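Rab3 interacting molecule variant 2 (Drosophila melanogaster, PDB 4TS6) probably serves as a presynaptic active-zone scaffold that links Rab3-bearing vesicles to the release machinery, the part described here being its C2A domain. Local coordinates at residues Gly34-Leu37 against Gly43-Pro46; Arg62-Val67 against Pro73-Thr78; Trp99-Val102 against Ala106-Phe109. All blocks are in the same frame, centred on the assembly; numbering follows the deposited sequence.

Interaction 1. Residues Gly34-Leu37 against Gly43-Pro46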
ATOM      1  N   GLY A  34      -5.383   0.858 -13.666  1.00 31.70           N
ATOM      2  CA  GLY A  34      -6.355   1.894 -13.977  1.00 32.79           C
ATOM      3  C   GLY A  34      -5.998   3.287 -13.485  1.00 31.79           C
ATOM      4  O   GLY A  34      -6.862   4.160 -13.387  1.00 39.53           O
ATOM      5  N   LEU A  35      -4.728   3.511 -13.174  1.00 31.39           N
ATOM      6  CA  LEU A  35      -4.305   4.843 -12.754  1.00 30.76           C
ATOM      7  C   LEU A  35      -4.453   5.833 -13.903  1.00 34.68           C
ATOM      8  O   LEU A  35      -4.354   5.467 -15.073  1.00 40.53           O
ATOM      9  CB  LEU A  35      -2.859   4.818 -12.274  1.00 32.19           C
ATOM     10  CG  LEU A  35      -2.535   3.747 -11.234  1.00 37.92           C
ATOM     11  CD1 LEU A  35      -1.095   3.877 -10.813  1.00 32.08           C
ATOM     12  CD2 LEU A  35      -3.472   3.823 -10.032  1.00 31.76           C
ATOM     13  N   SER A  36      -4.695   7.092 -13.569  1.00 36.97           N
ATOM     14  CA  SER A  36      -4.803   8.130 -14.580  1.00 41.55           C
ATOM     15  C   SER A  36      -3.424   8.458 -15.135  1.00 36.82           C
ATOM     16  O   SER A  36      -2.400   8.174 -14.499  1.00 37.08           O
ATOM     17  CB  SER A  36      -5.364   9.392 -13.941  1.00 49.37           C
ATOM     18  OG  SER A  36      -4.565   9.754 -12.825  1.00 49.76           O
ATOM     19  N   LEU A  37      -3.404   9.063 -16.315  1.00 36.23           N
ATOM     20  CA  LEU A  37      -2.192   9.704 -16.817  1.00 46.11           C
ATOM     21  C   LEU A  37      -2.024  11.043 -16.102  1.00 43.64           C
ATOM     22  O   LEU A  37      -2.944  11.524 -15.433  1.00 48.78           O
ATOM     23  CB  LEU A  37      -2.303   9.944 -18.319  1.00 45.18           C
ATOM     24  CG  LEU A  37      -2.603   8.745 -19.217  1.00 50.17           C
ATOM     25  CD1 LEU A  37      -2.978   9.205 -20.625  1.00 50.32           C
ATOM     26  CD2 LEU A  37      -1.406   7.814 -19.262  1.00 48.45           C
ATOM     27  N   GLY A  43       2.812   9.169 -18.598  1.00 48.58           N
ATOM     28  CA  GLY A  43       2.429   8.148 -17.644  1.00 41.65           C
ATOM     29  C   GLY A  43       3.043   8.453 -16.303  1.00 37.05           C
ATOM     30  O   GLY A  43       3.912   9.323 -16.170  1.00 46.74           O
ATOM     31  N   ARG A  44       2.590   7.740 -15.294  1.00 32.21           N
ATOM     32  CA  ARG A  44       3.108   7.986 -13.964  1.00 33.02           C
ATOM     33  C   ARG A  44       4.281   7.063 -13.660  1.00 36.15           C
ATOM     34  O   ARG A  44       4.559   6.120 -14.404  1.00 35.42           O
ATOM     35  CB  ARG A  44       1.986   7.789 -12.946  1.00 37.15           C
ATOM     36  CG  ARG A  44       0.817   8.712 -13.212  1.00 45.24           C
ATOM     37  CD  ARG A  44      -0.113   8.825 -12.028  1.00 41.49           C
ATOM     38  NE  ARG A  44      -1.240   9.695 -12.347  1.00 36.53           N
ATOM     39  CZ  ARG A  44      -1.343  10.961 -11.963  1.00 46.01           C
ATOM     40  NH1 ARG A  44      -2.407  11.672 -12.311  1.00 52.54           N
ATOM     41  NH2 ARG A  44      -0.382  11.520 -11.239  1.00 42.95           N
ATOM     42  N   ASN A  45       4.961   7.353 -12.559  1.00 29.04           N
ATOM     43  CA  ASN A  45       6.032   6.510 -12.051  1.00 26.14           C
ATOM     44  C   ASN A  45       5.682   6.171 -10.625  1.00 24.67           C
ATOM     45  O   ASN A  45       6.215   6.776  -9.687  1.00 22.54           O
ATOM     46  CB  ASN A  45       7.369   7.246 -12.076  1.00 28.56           C
ATOM     47  CG  ASN A  45       7.703   7.798 -13.444  1.00 42.19           C
ATOM     48  OD1 ASN A  45       7.842   7.046 -14.406  1.00 34.62           O
ATOM     49  ND2 ASN A  45       7.855   9.118 -13.537  1.00 49.22           N
ATOM     50  N   PRO A  46       4.781   5.202 -10.453  1.00 25.77           N
ATOM     51  CA  PRO A  46       4.139   4.877  -9.179  1.00 23.09           C
ATOM     52  C   PRO A  46       4.998   4.077  -8.194  1.00 19.95           C
ATOM     53  O   PRO A  46       5.701   3.153  -8.595  1.00 23.90           O
ATOM     54  CB  PRO A  46       2.922   4.016  -9.605  1.00 24.86           C
ATOM     55  CG  PRO A  46       2.847   4.101 -11.116  1.00 27.41           C
ATOM     56  CD  PRO A  46       4.249   4.387 -11.564  1.00 26.31           C
TER
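Arg-44 leaves the backbone with CG anti to its own carbonyl carbon (chi1 -59°) and then runs extended from CG to NE, which carries the guanidinium across to Ser-36. Ser-36 answers by tucking OG between its backbone N and carbonyl carbon (chi1 55°), bringing the hydroxyl oxygen round to the same side as its carbonyl. The result is a side-on grip in which two neighbouring nitrogens each take a different oxygen of one residue. Arg-44 NE donates to the backbone O of Ser-36 over 2.9 Å, approaching from above the carbonyl plane, at an N-H...O angle of 143°. Arg-44 NH1 donates to Ser-36 OG, also at 2.9 Å, and a weaker bond from Arg-44 NE to the same OG measures 3.4 Å. These bonds tie together two parts of the long loop that joins strands 24-33 and 46-53, at the end of the C2 sandwich where related calcium-binding domains hold their metal. The third nitrogen, NH2, faces Asp-100 in a long, weak ion pair, so the one guanidinium links this loop to strand 93-100. Below the polar layer, Leu-35 puts CD1 4.0 Å from CG of the Pro-46 ring, the two side chains crossing at a slant; Leu-35 also packs on Pro-73 and Leu-131. Toward the surface, CD2 of Leu-37 lies 4.2 Å from the CA of Gly-43.

Interaction 2. Residues Arg62-Val67 against Pro73-Thr78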
ATOM      1  N   ARG A  62       7.162   1.603   5.221  1.00 19.58           N
ATOM      2  CA  ARG A  62       7.684   0.706   4.192  1.00 23.32           C
ATOM      3  C   ARG A  62       7.478   1.395   2.852  1.00 25.46           C
ATOM      4  O   ARG A  62       6.572   2.211   2.700  1.00 21.59           O
ATOM      5  CB  ARG A  62       6.931  -0.628   4.186  1.00 22.49           C
ATOM      6  CG  ARG A  62       6.989  -1.395   5.502  1.00 22.83           C
ATOM      7  CD  ARG A  62       8.402  -1.868   5.831  1.00 26.65           C
ATOM      8  NE  ARG A  62       8.365  -2.799   6.960  1.00 32.84           N
ATOM      9  CZ  ARG A  62       8.430  -2.421   8.230  1.00 32.19           C
ATOM     10  NH1 ARG A  62       8.559  -1.134   8.535  1.00 26.24           N
ATOM     11  NH2 ARG A  62       8.370  -3.325   9.197  1.00 30.31           N
ATOM     12  N   ARG A  63       8.301   1.063   1.867  1.00 20.36           N
ATOM     13  CA  ARG A  63       8.171   1.727   0.576  1.00 22.77           C
ATOM     14  C   ARG A  63       8.527   0.738  -0.530  1.00 27.59           C
ATOM     15  O   ARG A  63       9.512   0.012  -0.413  1.00 28.58           O
ATOM     16  CB  ARG A  63       9.114   2.945   0.567  1.00 23.67           C
ATOM     17  CG  ARG A  63       9.143   3.695  -0.738  1.00 29.38           C
ATOM     18  CD  ARG A  63      10.268   4.714  -0.774  1.00 33.62           C
ATOM     19  NE  ARG A  63      10.461   5.235  -2.124  1.00 36.52           N
ATOM     20  CZ  ARG A  63      10.494   6.530  -2.425  1.00 46.14           C
ATOM     21  NH1 ARG A  63      10.355   7.436  -1.464  1.00 37.96           N
ATOM     22  NH2 ARG A  63      10.669   6.917  -3.684  1.00 44.53           N
ATOM     23  N   THR A  64       7.718   0.681  -1.587  1.00 23.31           N
ATOM     24  CA  THR A  64       7.999  -0.218  -2.705  1.00 21.94           C
ATOM     25  C   THR A  64       9.026   0.418  -3.606  1.00 27.68           C
ATOM     26  O   THR A  64       9.288   1.619  -3.511  1.00 28.30           O
ATOM     27  CB  THR A  64       6.759  -0.419  -3.575  1.00 26.93           C
ATOM     28  OG1 THR A  64       6.418   0.834  -4.187  1.00 26.03           O
ATOM     29  CG2 THR A  64       5.573  -0.925  -2.742  1.00 24.32           C
ATOM     30  N   LYS A  65       9.587  -0.370  -4.513  1.00 26.53           N
ATOM     31  CA  LYS A  65      10.388   0.213  -5.572  1.00 30.14           C
ATOM     32  C   LYS A  65       9.473   1.049  -6.467  1.00 32.39           C
ATOM     33  O   LYS A  65       8.248   0.889  -6.466  1.00 28.97           O
ATOM     34  CB  LYS A  65      11.067  -0.879  -6.401  1.00 32.94           C
ATOM     35  CG  LYS A  65      10.080  -1.742  -7.158  1.00 50.07           C
ATOM     36  CD  LYS A  65      10.765  -2.781  -8.041  1.00 67.22           C
ATOM     37  CE  LYS A  65       9.841  -3.973  -8.257  1.00 66.36           C
ATOM     38  NZ  LYS A  65       9.331  -4.466  -6.943  1.00 56.07           N
ATOM     39  N   THR A  66      10.081   1.945  -7.228  1.00 28.84           N
ATOM     40  CA  THR A  66       9.350   2.782  -8.156  1.00 28.56           C
ATOM     41  C   THR A  66       9.372   2.092  -9.503  1.00 34.44           C
ATOM     42  O   THR A  66      10.438   1.647  -9.950  1.00 32.11           O
ATOM     43  CB  THR A  66      10.034   4.144  -8.272  1.00 34.42           C
ATOM     44  OG1 THR A  66      10.009   4.786  -6.991  1.00 33.78           O
ATOM     45  CG2 THR A  66       9.341   5.018  -9.299  1.00 30.82           C
ATOM     46  N   VAL A  67       8.204   1.984 -10.138  1.00 30.56           N
ATOM     47  CA  VAL A  67       8.117   1.448 -11.499  1.00 39.01           C
ATOM     48  C   VAL A  67       7.977   2.598 -12.504  1.00 47.45           C
ATOM     49  O   VAL A  67       7.187   3.521 -12.296  1.00 45.12           O
ATOM     50  CB  VAL A  67       6.935   0.479 -11.650  1.00 40.08           C
ATOM     51  CG1 VAL A  67       6.895  -0.085 -13.063  1.00 53.53           C
ATOM     52  CG2 VAL A  67       7.052  -0.642 -10.636  1.00 33.98           C
ATOM     53  N   PRO A  73       1.266  -0.394 -12.562  1.00 32.26           N
ATOM     54  CA  PRO A  73       2.505  -0.841 -11.907  1.00 30.58           C
ATOM     55  C   PRO A  73       2.360  -2.208 -11.247  1.00 32.39           C
ATOM     56  O   PRO A  73       1.332  -2.480 -10.630  1.00 37.68           O
ATOM     57  CB  PRO A  73       2.717   0.218 -10.816  1.00 34.20           C
ATOM     58  CG  PRO A  73       1.298   0.695 -10.479  1.00 27.96           C
ATOM     59  CD  PRO A  73       0.610   0.711 -11.833  1.00 33.42           C
ATOM     60  N   ARG A  74       3.377  -3.056 -11.369  1.00 34.27           N
ATOM     61  CA  ARG A  74       3.414  -4.309 -10.615  1.00 34.90           C
ATOM     62  C   ARG A  74       4.652  -4.324  -9.724  1.00 34.93           C
ATOM     63  O   ARG A  74       5.768  -4.070 -10.190  1.00 44.22           O
ATOM     64  CB  ARG A  74       3.426  -5.518 -11.560  1.00 35.01           C
ATOM     65  CG  ARG A  74       2.288  -5.512 -12.584  1.00 46.67           C
ATOM     66  CD  ARG A  74       2.234  -6.795 -13.414  1.00 50.34           C
ATOM     67  NE  ARG A  74       2.047  -7.975 -12.578  1.00 48.77           N
ATOM     68  CZ  ARG A  74       0.859  -8.442 -12.204  1.00 54.18           C
ATOM     69  NH1 ARG A  74      -0.249  -7.833 -12.597  1.00 50.91           N
ATOM     70  NH2 ARG A  74       0.777  -9.520 -11.437  1.00 54.94           N
ATOM     71  N   TRP A  75       4.464  -4.608  -8.440  1.00 35.30           N
ATOM     72  CA  TRP A  75       5.594  -4.636  -7.511  1.00 34.50           C
ATOM     73  C   TRP A  75       5.894  -6.049  -7.001  1.00 36.99           C
ATOM     74  O   TRP A  75       7.061  -6.433  -6.882  1.00 36.47           O
ATOM     75  CB  TRP A  75       5.360  -3.690  -6.326  1.00 37.19           C
ATOM     76  CG  TRP A  75       5.087  -2.255  -6.713  1.00 31.01           C
ATOM     77  CD1 TRP A  75       5.998  -1.306  -7.101  1.00 36.00           C
ATOM     78  CD2 TRP A  75       3.806  -1.611  -6.718  1.00 27.09           C
ATOM     79  NE1 TRP A  75       5.352  -0.112  -7.361  1.00 26.35           N
ATOM     80  CE2 TRP A  75       4.007  -0.273  -7.122  1.00 29.25           C
ATOM     81  CE3 TRP A  75       2.506  -2.037  -6.412  1.00 32.03           C
ATOM     82  CZ2 TRP A  75       2.948   0.642  -7.237  1.00 28.13           C
ATOM     83  CZ3 TRP A  75       1.458  -1.129  -6.527  1.00 33.63           C
ATOM     84  CH2 TRP A  75       1.687   0.192  -6.935  1.00 25.17           C
ATOM     85  N   GLY A  76       4.842  -6.816  -6.709  1.00 34.40           N
ATOM     86  CA  GLY A  76       4.995  -8.114  -6.078  1.00 32.09           C
ATOM     87  C   GLY A  76       5.813  -8.040  -4.798  1.00 33.46           C
ATOM     88  O   GLY A  76       6.627  -8.923  -4.520  1.00 39.55           O
ATOM     89  N   GLN A  77       5.590  -6.992  -4.011  1.00 28.41           N
ATOM     90  CA  GLN A  77       6.456  -6.674  -2.872  1.00 29.12           C
ATOM     91  C   GLN A  77       5.799  -7.000  -1.531  1.00 26.96           C
ATOM     92  O   GLN A  77       4.688  -6.541  -1.256  1.00 22.88           O
ATOM     93  CB  GLN A  77       6.798  -5.184  -2.907  1.00 33.33           C
ATOM     94  CG  GLN A  77       8.032  -4.806  -2.119  1.00 40.69           C
ATOM     95  CD  GLN A  77       9.095  -4.100  -2.967  1.00 50.94           C
ATOM     96  OE1 GLN A  77       8.805  -3.462  -3.999  1.00 40.22           O
ATOM     97  NE2 GLN A  77      10.338  -4.207  -2.523  1.00 61.60           N
ATOM     98  N   THR A  78       6.490  -7.776  -0.698  1.00 29.94           N
ATOM     99  CA  THR A  78       5.953  -8.179   0.607  1.00 28.98           C
ATOM    100  C   THR A  78       6.660  -7.443   1.740  1.00 28.62           C
ATOM    101  O   THR A  78       7.884  -7.300   1.729  1.00 27.14           O
ATOM    102  CB  THR A  78       6.063  -9.699   0.800  1.00 32.23           C
ATOM    103  OG1 THR A  78       5.189 -10.350  -0.129  1.00 29.08           O
ATOM    104  CG2 THR A  78       5.679 -10.111   2.218  1.00 31.10           C
TER
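Lys-65 presents both ends of itself to a single oxygen, OE1 of Gln-77. The backbone N of Lys-65 donates to OE1 of Gln-77 over 3.2 Å, nearly straight at 166° but from above the amide carbonyl plane, and the lysine chain bends at its last torsion (chi4 -51°) so that NZ comes back to the same OE1 in a weak bond. Lys-65 NZ is held more firmly by the backbone O of Trp-75, 3.0 Å away, which it meets in the carbonyl plane on a lone pair. Thr-64 lies over one face of the Trp-75 indole: its CB is 4.0 Å from the centroid of the five-membered ring, a CH-pi contact, while CB of Pro-73 lies over the opposite face, toward its rim. OG1 of Thr-64 donates to its neighbour's carbonyl, Lys-65 O, at 2.9 Å and accepts the N-H of Ala-48. Val-67 closes the far end, with CG2 3.7 Å from CD1 of Trp-75. Gly-76 and Gln-77 together face Leu-29 in a G1 beta bulge, two residues set opposite one, where strand 74-81 pairs with strand 24-33. The loop that follows edge strand 62-63 of one sheet meets edge strand 74-81 of the other, closing one side of the C2 beta sandwich.

Interaction 3. Residues Trp99-Val102 against Ala106-Phe109; sequences WDYV and ANDF
Phe-109 turns the edge of its ring toward the face of Trp-99, a T-shaped pair with planes at 76° and the centroid of the indole six-membered ring 5.7 Å from that of the phenyl. The indole reaches across beneath its partner strand, so that CZ3 of Trp-99 also rests 3.7 Å from CB of Phe-109. Outside the hairpin, the indole also meets the ring of Tyr-47 and makes a cation-pi contact with Lys-49. Trp-99 and Phe-109 form a non-hydrogen-bonded antiparallel pair; the next pair, Asp-100 with Asp-108, is hydrogen-bonded, Asp-100 N donating to Asp-108 O over 2.7 Å. In return, Asp-108 N reaches Asp-100 O at 3.1 Å. Both pairs belong to the beta hairpin of strands 93-100 and 108-116, whose connecting loop corresponds to one of the loops that bind calcium in other C2 domains. The two carboxylates stand on the sheet face away from the aromatic pair, with OD2 of Asp-100 4.8 Å from OD2 of Asp-108. A water donates to both, and Asp-100 OD2 is further paired with Arg-38 in a salt bridge, which probably eases the repulsion between like charges. Next along the hairpin, the side chain of Asn-107 supplies the acceptor. With CG anti to its carbonyl carbon (chi1 -61°), it turns its amide toward Val-102, and Asn-107 OD1 accepts the Val-102 N-H over 2.8 Å, at an N-H...O angle of 166°, the N-H arriving well out of the amide plane; ND2 donates to the Tyr-47 hydroxyl. CB of Val-102 packs 3.6 Å from Ala-106 O.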
ATOM      1  N   TRP A  99       1.987   7.116  -4.791  1.00 19.54           N
ATOM      2  CA  TRP A  99       2.641   8.372  -5.118  1.00 20.15           C
ATOM      3  C   TRP A  99       3.226   8.289  -6.510  1.00 25.24           C
ATOM      4  O   TRP A  99       3.616   7.209  -6.948  1.00 22.40           O
ATOM      5  CB  TRP A  99       3.769   8.595  -4.134  1.00 17.60           C
ATOM      6  CG  TRP A  99       3.283   8.735  -2.719  1.00 17.45           C
ATOM      7  CD1 TRP A  99       3.152   7.748  -1.781  1.00 22.44           C
ATOM      8  CD2 TRP A  99       2.842   9.943  -2.103  1.00 23.05           C
ATOM      9  NE1 TRP A  99       2.662   8.284  -0.609  1.00 25.80           N
ATOM     10  CE2 TRP A  99       2.457   9.631  -0.786  1.00 19.14           C
ATOM     11  CE3 TRP A  99       2.744  11.272  -2.536  1.00 19.86           C
ATOM     12  CZ2 TRP A  99       1.981  10.598   0.106  1.00 27.84           C
ATOM     13  CZ3 TRP A  99       2.267  12.227  -1.654  1.00 28.87           C
ATOM     14  CH2 TRP A  99       1.895  11.887  -0.352  1.00 28.35           C
ATOM     15  N   ASP A 100       3.297   9.427  -7.194  1.00 21.97           N
ATOM     16  CA  ASP A 100       3.821   9.485  -8.554  1.00 21.30           C
ATOM     17  C   ASP A 100       5.192  10.099  -8.404  1.00 30.16           C
ATOM     18  O   ASP A 100       5.311  11.241  -7.983  1.00 22.65           O
ATOM     19  CB  ASP A 100       2.920  10.360  -9.420  1.00 22.57           C
ATOM     20  CG  ASP A 100       3.365  10.421 -10.870  1.00 25.38           C
ATOM     21  OD1 ASP A 100       4.267   9.650 -11.272  1.00 30.18           O
ATOM     22  OD2 ASP A 100       2.809  11.248 -11.630  1.00 28.67           O
ATOM     23  N   TYR A 101       6.235   9.320  -8.661  1.00 23.11           N
ATOM     24  CA  TYR A 101       7.589   9.842  -8.525  1.00 26.42           C
ATOM     25  C   TYR A 101       7.892  10.901  -9.584  1.00 30.78           C
ATOM     26  O   TYR A 101       7.836  10.637 -10.795  1.00 27.43           O
ATOM     27  CB  TYR A 101       8.609   8.706  -8.574  1.00 24.89           C
ATOM     28  CG  TYR A 101      10.037   9.166  -8.694  1.00 25.58           C
ATOM     29  CD1 TYR A 101      10.700   9.725  -7.613  1.00 35.61           C
ATOM     30  CD2 TYR A 101      10.731   9.020  -9.882  1.00 30.59           C
ATOM     31  CE1 TYR A 101      12.024  10.146  -7.722  1.00 39.36           C
ATOM     32  CE2 TYR A 101      12.047   9.431  -9.999  1.00 44.67           C
ATOM     33  CZ  TYR A 101      12.686   9.993  -8.914  1.00 41.19           C
ATOM     34  OH  TYR A 101      13.992  10.396  -9.034  1.00 40.45           O
ATOM     35  N   VAL A 102       8.187  12.111  -9.107  1.00 26.39           N
ATOM     36  CA  VAL A 102       8.548  13.235  -9.959  1.00 26.18           C
ATOM     37  C   VAL A 102      10.026  13.519  -9.716  1.00 31.80           C
ATOM     38  O   VAL A 102      10.423  13.793  -8.590  1.00 26.59           O
ATOM     39  CB  VAL A 102       7.698  14.478  -9.629  1.00 27.33           C
ATOM     40  CG1 VAL A 102       8.136  15.659 -10.489  1.00 31.61           C
ATOM     41  CG2 VAL A 102       6.191  14.159  -9.835  1.00 28.50           C
ATOM     42  N   ALA A 106       8.507  17.653  -5.778  1.00 29.42           N
ATOM     43  CA  ALA A 106       7.764  16.850  -4.824  1.00 25.69           C
ATOM     44  C   ALA A 106       6.923  15.841  -5.601  1.00 24.60           C
ATOM     45  O   ALA A 106       6.441  16.131  -6.697  1.00 25.40           O
ATOM     46  CB  ALA A 106       6.881  17.734  -3.964  1.00 31.51           C
ATOM     47  N   ASN A 107       6.774  14.650  -5.038  1.00 24.36           N
ATOM     48  CA  ASN A 107       6.024  13.583  -5.679  1.00 23.69           C
ATOM     49  C   ASN A 107       4.533  13.791  -5.446  1.00 29.17           C
ATOM     50  O   ASN A 107       4.136  14.321  -4.415  1.00 25.50           O
ATOM     51  CB  ASN A 107       6.524  12.234  -5.135  1.00 21.72           C
ATOM     52  CG  ASN A 107       8.007  12.018  -5.440  1.00 25.15           C
ATOM     53  OD1 ASN A 107       8.532  12.617  -6.376  1.00 26.58           O
ATOM     54  ND2 ASN A 107       8.679  11.184  -4.661  1.00 22.40           N
ATOM     55  N   ASP A 108       3.709  13.385  -6.405  1.00 26.99           N
ATOM     56  CA  ASP A 108       2.287  13.706  -6.368  1.00 27.65           C
ATOM     57  C   ASP A 108       1.501  12.549  -5.791  1.00 28.28           C
ATOM     58  O   ASP A 108       1.765  11.386  -6.115  1.00 21.56           O
ATOM     59  CB  ASP A 108       1.770  14.022  -7.779  1.00 30.13           C
ATOM     60  CG  ASP A 108       2.205  15.386  -8.272  1.00 40.10           C
ATOM     61  OD1 ASP A 108       2.140  16.358  -7.487  1.00 38.51           O
ATOM     62  OD2 ASP A 108       2.601  15.492  -9.455  1.00 37.39           O
ATOM     63  N   PHE A 109       0.547  12.882  -4.925  1.00 24.66           N
ATOM     64  CA  PHE A 109      -0.347  11.907  -4.321  1.00 23.31           C
ATOM     65  C   PHE A 109      -1.293  11.323  -5.386  1.00 23.57           C
ATOM     66  O   PHE A 109      -1.926  12.061  -6.142  1.00 24.13           O
ATOM     67  CB  PHE A 109      -1.130  12.588  -3.187  1.00 27.23           C
ATOM     68  CG  PHE A 109      -2.229  11.729  -2.582  1.00 23.66           C
ATOM     69  CD1 PHE A 109      -1.940  10.769  -1.635  1.00 24.70           C
ATOM     70  CD2 PHE A 109      -3.548  11.919  -2.949  1.00 33.18           C
ATOM     71  CE1 PHE A 109      -2.957   9.994  -1.069  1.00 27.98           C
ATOM     72  CE2 PHE A 109      -4.554  11.144  -2.398  1.00 33.15           C
ATOM     73  CZ  PHE A 109      -4.256  10.188  -1.460  1.00 24.59           C
TER
HETATM   74  O   HOH W   1       2.551  13.942 -11.693  1.00 46.93           O

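How the interactions relate
Interactions 1 and 3 lie at the same loop end of the domain, about 10 Å apart between centres, and share a polar seam: Asn-45 N bonds to Asp-100 OD1, and Asn-45 O to the backbone N of Tyr-101. Interaction 2 sits nearer the centre of the domain, and Pro-46 O meets Val-67 N to tie it to interaction 1. The chemistry follows the place. Interaction 3, a surface hairpin end, combines backbone pairing with aromatic and water-bridged contacts; interaction 1, partly buried, fastens one loop to itself through a guanidinium; interaction 2, also partly buried, joins the loop after strand 62-63 to strand 74-81 of the other sheet through an indole and a lysine-glutamine cluster.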